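Local coordinates for protein alpha-glucosidase (Bacteroides thetaiotaomicron, PDB 5XFM) that hydrolyses terminal beta-L-arabinopyranosides and alpha-galactosides as a bifunctional glycoside hydrolase of family 97, at residues 544-549 with 637-642. The protein carries 1 engineered substitution. Numbering follows the deposited sequence.
Sequences MDFMKR and GILCIK
Phe546 reaches from helix 541-549 to Leu639 and Ile641 on strand 636-641, joining the last helix of the TIM-barrel-type catalytic part to the antiparallel sheet of the C-terminal domain. Met544 and Met547, with their flexible thioether chains, face Met324 of helix 311-324. Phe546 points toward the strand. CG stands anti to the backbone N (chi1 170°), which carries the ring out from the helix to the two branched side chains. A long, flat apolar group suits this place, since the closest pair of CA atoms, those of Phe546 and Ile641, is 10.4 Å apart. Leu639 meets the ring from the opposite direction and obliquely, its CD1 shared between CE1 and CZ of Phe546, 3.5 Å from each. Tyr607 of neighbouring strand 603-609 packs edge-to-face with the same ring. Were this phenylalanine an alanine, a gap would probably open between helix and sheet, and the CD1 methyls of Leu639 and Ile641 would lose the surface on which they rest. Phe546 and Met547 both rest on Leu516 and Thr519 of helix 512-521. Ile641, beta-branched and at home in a strand, sets its CD1 at the phenyl edge, in the ring plane, 3.6 Å from Phe546 CE1.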
ATOM      1  N   MET A 544     -18.380  17.167  10.827  1.00 29.43           N
ATOM      2  CA  MET A 544     -18.404  17.664   9.459  1.00 30.63           C
ATOM      3  C   MET A 544     -17.471  18.857   9.296  1.00 30.71           C
ATOM      4  O   MET A 544     -16.860  19.043   8.235  1.00 29.11           O
ATOM      5  CB  MET A 544     -19.832  18.030   9.068  1.00 27.83           C
ATOM      6  CG  MET A 544     -20.775  16.852   9.175  1.00 29.86           C
ATOM      7  SD  MET A 544     -20.156  15.458   8.217  1.00 30.46           S
ATOM      8  CE  MET A 544     -20.284  16.125   6.550  1.00 19.15           C
ATOM      9  N   ASP A 545     -17.344  19.634  10.369  1.00 31.52           N
ATOM     10  CA  ASP A 545     -16.420  20.757  10.414  1.00 31.89           C
ATOM     11  C   ASP A 545     -14.995  20.256  10.292  1.00 32.87           C
ATOM     12  O   ASP A 545     -14.198  20.826   9.547  1.00 31.24           O
ATOM     13  CB  ASP A 545     -16.586  21.576  11.699  1.00 35.33           C
ATOM     14  CG  ASP A 545     -17.794  22.497  11.654  1.00 36.22           C
ATOM     15  OD1 ASP A 545     -18.160  22.945  10.548  1.00 40.08           O
ATOM     16  OD2 ASP A 545     -18.364  22.794  12.724  1.00 36.91           O
ATOM     17  N   PHE A 546     -14.667  19.202  11.032  1.00 31.49           N
ATOM     18  CA  PHE A 546     -13.346  18.606  10.893  1.00 32.42           C
ATOM     19  C   PHE A 546     -13.111  18.143   9.455  1.00 34.07           C
ATOM     20  O   PHE A 546     -12.075  18.451   8.856  1.00 28.47           O
ATOM     21  CB  PHE A 546     -13.160  17.415  11.830  1.00 27.48           C
ATOM     22  CG  PHE A 546     -11.902  16.624  11.552  1.00 32.60           C
ATOM     23  CD1 PHE A 546     -10.684  17.036  12.070  1.00 36.41           C
ATOM     24  CD2 PHE A 546     -11.930  15.502  10.742  1.00 29.35           C
ATOM     25  CE1 PHE A 546      -9.528  16.328  11.804  1.00 35.52           C
ATOM     26  CE2 PHE A 546     -10.774  14.794  10.471  1.00 28.55           C
ATOM     27  CZ  PHE A 546      -9.577  15.204  11.004  1.00 30.60           C
ATOM     28  N   MET A 547     -14.079  17.406   8.908  1.00 28.61           N
ATOM     29  CA  MET A 547     -13.930  16.828   7.572  1.00 29.35           C
ATOM     30  C   MET A 547     -13.746  17.919   6.523  1.00 34.83           C
ATOM     31  O   MET A 547     -13.163  17.680   5.466  1.00 35.80           O
ATOM     32  CB  MET A 547     -15.121  15.940   7.222  1.00 25.91           C
ATOM     33  CG  MET A 547     -15.139  14.644   8.011  1.00 28.41           C
ATOM     34  SD  MET A 547     -13.582  13.752   7.855  1.00 34.39           S
ATOM     35  CE  MET A 547     -13.583  13.345   6.113  1.00 28.19           C
ATOM     36  N   LYS A 548     -14.252  19.112   6.813  1.00 28.65           N
ATOM     37  CA  LYS A 548     -14.011  20.248   5.932  1.00 29.15           C
ATOM     38  C   LYS A 548     -12.531  20.676   5.892  1.00 28.59           C
ATOM     39  O   LYS A 548     -12.081  21.258   4.904  1.00 28.21           O
ATOM     40  CB  LYS A 548     -14.892  21.427   6.340  1.00 28.67           C
ATOM     41  CG  LYS A 548     -16.302  21.352   5.768  1.00 27.42           C
ATOM     42  CD  LYS A 548     -17.268  22.234   6.541  1.00 30.19           C
ATOM     43  CE  LYS A 548     -18.415  22.712   5.654  1.00 27.55           C
ATOM     44  NZ  LYS A 548     -19.743  22.215   6.110  1.00 37.58           N
ATOM     45  N   ARG A 549     -11.777  20.395   6.953  1.00 32.60           N
ATOM     46  CA  ARG A 549     -10.382  20.840   7.035  1.00 28.40           C
ATOM     47  C   ARG A 549      -9.363  19.716   6.894  1.00 29.42           C
ATOM     48  O   ARG A 549      -8.159  19.961   6.983  1.00 33.90           O
ATOM     49  CB  ARG A 549     -10.121  21.560   8.361  1.00 28.93           C
ATOM     50  CG  ARG A 549     -11.070  22.707   8.660  1.00 38.94           C
ATOM     51  CD  ARG A 549     -10.590  23.533   9.846  1.00 50.55           C
ATOM     52  NE  ARG A 549     -11.666  23.784  10.803  1.00 57.19           N
ATOM     53  CZ  ARG A 549     -11.620  23.451  12.093  1.00 59.39           C
ATOM     54  NH1 ARG A 549     -10.540  22.861  12.595  1.00 69.71           N
ATOM     55  NH2 ARG A 549     -12.653  23.714  12.884  1.00 56.11           N
ATOM     56  N   GLY A 637     -11.814   6.245  19.494  1.00 26.88           N
ATOM     57  CA  GLY A 637     -10.631   6.951  19.049  1.00 27.12           C
ATOM     58  C   GLY A 637     -10.474   8.331  19.660  1.00 32.07           C
ATOM     59  O   GLY A 637     -11.368   8.836  20.343  1.00 29.80           O
ATOM     60  N   ILE A 638      -9.324   8.940  19.390  1.00 33.90           N
ATOM     61  CA  ILE A 638      -8.965  10.255  19.907  1.00 32.24           C
ATOM     62  C   ILE A 638      -8.165  10.991  18.844  1.00 32.89           C
ATOM     63  O   ILE A 638      -7.379  10.373  18.115  1.00 35.11           O
ATOM     64  CB  ILE A 638      -8.146  10.155  21.223  1.00 36.60           C
ATOM     65  CG1 ILE A 638      -9.073  10.203  22.433  1.00 35.03           C
ATOM     66  CG2 ILE A 638      -7.132  11.283  21.341  1.00 34.83           C
ATOM     67  CD1 ILE A 638      -8.433   9.716  23.707  1.00 49.93           C
ATOM     68  N   LEU A 639      -8.384  12.298  18.722  1.00 30.69           N
ATOM     69  CA  LEU A 639      -7.637  13.069  17.741  1.00 35.58           C
ATOM     70  C   LEU A 639      -7.192  14.419  18.340  1.00 37.82           C
ATOM     71  O   LEU A 639      -8.018  15.161  18.850  1.00 37.31           O
ATOM     72  CB  LEU A 639      -8.500  13.253  16.491  1.00 30.47           C
ATOM     73  CG  LEU A 639      -7.921  13.536  15.104  1.00 32.90           C
ATOM     74  CD1 LEU A 639      -9.070  13.839  14.154  1.00 32.26           C
ATOM     75  CD2 LEU A 639      -6.875  14.633  15.074  1.00 36.18           C
ATOM     76  N   CYS A 640      -5.893  14.723  18.290  1.00 30.98           N
ATOM     77  CA  CYS A 640      -5.359  16.007  18.773  1.00 35.22           C
ATOM     78  C   CYS A 640      -4.770  16.846  17.639  1.00 32.78           C
ATOM     79  O   CYS A 640      -3.982  16.343  16.852  1.00 32.82           O
ATOM     80  CB  CYS A 640      -4.272  15.790  19.834  1.00 36.92           C
ATOM     81  SG  CYS A 640      -4.752  14.827  21.276  1.00 41.26           S
ATOM     82  N   ILE A 641      -5.140  18.121  17.548  1.00 31.01           N
ATOM     83  CA  ILE A 641      -4.625  18.974  16.471  1.00 31.21           C
ATOM     84  C   ILE A 641      -4.012  20.272  16.990  1.00 38.24           C
ATOM     85  O   ILE A 641      -4.626  20.980  17.795  1.00 37.62           O
ATOM     86  CB  ILE A 641      -5.729  19.338  15.450  1.00 34.94           C
ATOM     87  CG1 ILE A 641      -6.357  18.081  14.855  1.00 34.27           C
ATOM     88  CG2 ILE A 641      -5.168  20.208  14.334  1.00 29.95           C
ATOM     89  CD1 ILE A 641      -7.659  18.330  14.129  1.00 34.21           C
ATOM     90  N   LYS A 642      -2.804  20.583  16.515  1.00 36.97           N
ATOM     91  CA  LYS A 642      -2.227  21.914  16.714  1.00 35.09           C
ATOM     92  C   LYS A 642      -1.083  22.211  15.748  1.00 39.06           C
ATOM     93  O   LYS A 642      -0.070  21.511  15.729  1.00 39.25           O
ATOM     94  CB  LYS A 642      -1.732  22.071  18.152  1.00 45.60           C
ATOM     95  CG  LYS A 642      -1.105  23.422  18.480  1.00 50.07           C
ATOM     96  CD  LYS A 642      -2.152  24.511  18.660  1.00 51.57           C
ATOM     97  CE  LYS A 642      -1.508  25.884  18.822  1.00 54.54           C
ATOM     98  NZ  LYS A 642      -2.463  26.988  18.537  1.00 59.06           N
TER